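Local coordinates for protein short-chain-enoyl-CoA hydratase (Clostridium acetobutylicum, PDB 5Z7R) that catalyses the reversible hydration of crotonyl-CoA and other short-chain enoyl-CoA thioesters in butanoate metabolism, at residues Gly86-Arg91 and Gly142-Arg148. Sequence-based numbering, arbitrary orientation.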
loop_
_atom_site.group_PDB
_atom_site.type_symbol
_atom_site.label_atom_id
_atom_site.label_comp_id
_atom_site.label_asym_id
_atom_site.label_seq_id
_atom_site.Cartn_x
_atom_site.Cartn_y
_atom_site.Cartn_z
ATOM N N GLY A 86 10.118 -12.286 18.964
ATOM C CA GLY A 86 9.562 -11.217 19.790
ATOM C C GLY A 86 8.372 -10.580 19.099
ATOM O O GLY A 86 7.229 -10.651 19.588
ATOM N N ASN A 87 8.646 -9.993 17.925
ATOM C CA ASN A 87 7.597 -9.393 17.080
ATOM C C ASN A 87 6.379 -10.281 16.852
ATOM O O ASN A 87 5.223 -9.811 16.813
ATOM C CB ASN A 87 8.190 -8.992 15.737
ATOM C CG ASN A 87 8.716 -7.598 15.751
ATOM O OD1 ASN A 87 7.952 -6.660 15.942
ATOM N ND2 ASN A 87 10.012 -7.439 15.558
ATOM N N LYS A 88 6.634 -11.570 16.696
ATOM C CA LYS A 88 5.525 -12.476 16.527
ATOM C C LYS A 88 4.654 -12.494 17.801
ATOM O O LYS A 88 3.436 -12.537 17.722
ATOM C CB LYS A 88 6.017 -13.877 16.169
ATOM C CG LYS A 88 4.881 -14.808 15.793
ATOM C CD LYS A 88 5.329 -15.965 14.889
ATOM C CE LYS A 88 6.260 -16.937 15.597
ATOM N NZ LYS A 88 5.766 -17.321 16.958
ATOM N N VAL A 89 5.290 -12.462 18.967
ATOM C CA VAL A 89 4.544 -12.439 20.215
ATOM C C VAL A 89 3.777 -11.112 20.351
ATOM O O VAL A 89 2.594 -11.085 20.595
ATOM C CB VAL A 89 5.460 -12.617 21.450
ATOM C CG1 VAL A 89 4.644 -12.399 22.702
ATOM C CG2 VAL A 89 6.093 -14.004 21.471
ATOM N N PHE A 90 4.479 -10.012 20.182
ATOM C CA PHE A 90 3.844 -8.675 20.246
ATOM C C PHE A 90 2.745 -8.414 19.209
ATOM O O PHE A 90 1.748 -7.775 19.509
ATOM C CB PHE A 90 4.936 -7.646 20.114
ATOM C CG PHE A 90 5.812 -7.564 21.314
ATOM C CD1 PHE A 90 5.756 -8.548 22.311
ATOM C CD2 PHE A 90 6.674 -6.494 21.474
ATOM C CE1 PHE A 90 6.573 -8.476 23.411
ATOM C CE2 PHE A 90 7.492 -6.417 22.585
ATOM C CZ PHE A 90 7.449 -7.412 23.548
ATOM N N ARG A 91 2.919 -8.932 17.997
ATOM C CA ARG A 91 1.910 -8.801 16.951
ATOM C C ARG A 91 0.661 -9.564 17.306
ATOM O O ARG A 91 -0.451 -9.140 16.947
ATOM C CB ARG A 91 2.448 -9.320 15.616
ATOM C CG ARG A 91 1.462 -9.238 14.483
ATOM C CD ARG A 91 1.071 -7.778 14.255
ATOM N NE ARG A 91 0.457 -7.615 12.949
ATOM C CZ ARG A 91 -0.543 -6.780 12.661
ATOM N NH1 ARG A 91 -1.025 -6.757 11.414
ATOM N NH2 ARG A 91 -1.052 -5.965 13.571
ATOM N N GLY A 142 14.212 -4.114 18.182
ATOM C CA GLY A 142 14.067 -5.492 17.704
ATOM C C GLY A 142 12.686 -6.087 17.875
ATOM O O GLY A 142 12.407 -7.133 17.320
ATOM N N PHE A 143 11.790 -5.435 18.601
ATOM C CA PHE A 143 10.425 -5.972 18.793
ATOM C C PHE A 143 9.352 -4.971 18.349
ATOM O O PHE A 143 8.275 -4.884 18.960
ATOM C CB PHE A 143 10.155 -6.342 20.269
ATOM C CG PHE A 143 11.113 -7.339 20.874
ATOM C CD1 PHE A 143 11.766 -8.307 20.109
ATOM C CD2 PHE A 143 11.301 -7.358 22.249
ATOM C CE1 PHE A 143 12.623 -9.228 20.687
ATOM C CE2 PHE A 143 12.147 -8.294 22.843
ATOM C CZ PHE A 143 12.811 -9.226 22.058
ATOM N N GLY A 144 9.645 -4.222 17.289
ATOM C CA GLY A 144 8.649 -3.409 16.621
ATOM C C GLY A 144 8.915 -1.931 16.781
ATOM O O GLY A 144 8.293 -1.122 16.126
ATOM N N GLY A 145 9.877 -1.571 17.602
ATOM C CA GLY A 145 10.098 -0.164 17.940
ATOM C C GLY A 145 10.151 0.775 16.749
ATOM O O GLY A 145 9.563 1.867 16.804
ATOM N N THR A 146 10.847 0.352 15.683
ATOM C CA THR A 146 11.126 1.183 14.509
ATOM C C THR A 146 9.863 1.442 13.726
ATOM O O THR A 146 9.835 2.308 12.871
ATOM C CB THR A 146 12.151 0.527 13.545
ATOM O OG1 THR A 146 11.632 -0.684 12.963
ATOM C CG2 THR A 146 13.462 0.230 14.254
ATOM N N GLN A 147 8.820 0.675 14.006
ATOM C CA GLN A 147 7.590 0.792 13.274
ATOM C C GLN A 147 6.440 1.385 14.089
ATOM O O GLN A 147 5.651 2.203 13.568
ATOM C CB GLN A 147 7.157 -0.587 12.780
ATOM C CG GLN A 147 8.080 -1.221 11.767
ATOM C CD GLN A 147 8.614 -0.227 10.747
ATOM O OE1 GLN A 147 7.840 0.468 10.076
ATOM N NE2 GLN A 147 9.946 -0.152 10.630
ATOM N N ARG A 148 6.307 0.943 15.336
ATOM C CA ARG A 148 5.178 1.316 16.123
ATOM C C ARG A 148 5.343 2.783 16.653
ATOM O O ARG A 148 4.394 3.547 16.679
ATOM C CB ARG A 148 4.912 0.279 17.225
ATOM C CG ARG A 148 4.239 -1.012 16.706
ATOM C CD ARG A 148 3.603 -1.881 17.787
ATOM N NE ARG A 148 2.960 -3.060 17.222
ATOM C CZ ARG A 148 3.573 -4.250 17.054
ATOM N NH1 ARG A 148 4.819 -4.419 17.430
ATOM N NH2 ARG A 148 2.953 -5.266 16.485
HETATM O O HOH W 1 5.494 -6.971 16.614
#
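Beside the probable active site of this crotonase, the glycine-rich turn leading into helix 145-153 packs on helix 76-95, where Phe143 and Phe90 meet. Phe143 turns its ring edge toward the face of Phe90 in an offset edge-to-face pair, with centroids 5.5 Å apart and planes at 74°. The closest carbons of these side chains are Phe143 CB and Phe90 CE2, 3.5 Å apart. In Phe143, CG lies anti to the carbonyl carbon (chi1 -57°), which brings the ring up against Gly86, whose CA sits 3.7 Å from Phe143 CD1; the lack of a side chain at Gly86 makes room for that ring.

The polar half of the contact runs through a water. It donates to Asn87 O (2.9 Å) and to Asn87 OD1 (2.6 Å), and accepts from Arg148 NH1 at 2.8 Å, joining the helix backbone and its amide to the guanidinium. The Arg148 chain, extended from CG to NE, carries the guanidinium across to Arg91, where Arg148 NH2 comes within 3.9 Å of Arg91 CD, lying at the guanidinium edge. Glu94 pairs with both arginines, bridging to Arg148 NE and Arg91 NH2, which probably offsets their like charges. Asn87 ND2 bonds to Gly83 O and to Glu229 of a neighbouring subunit, whose carboxylate also accepts a bond from Gly144 N, so the subunit interface continues directly from this contact.

Gly144, the N-cap residue, has a positive phi of 113° that favours glycine, and its carbonyl accepts from both Gln147 N and Arg148 N as the helix starts. Phe143 N and Gly145 N bond to Glu114, the probable nucleophile by analogy with relatives, placing the turn against the probable catalytic centre of the crotonase fold.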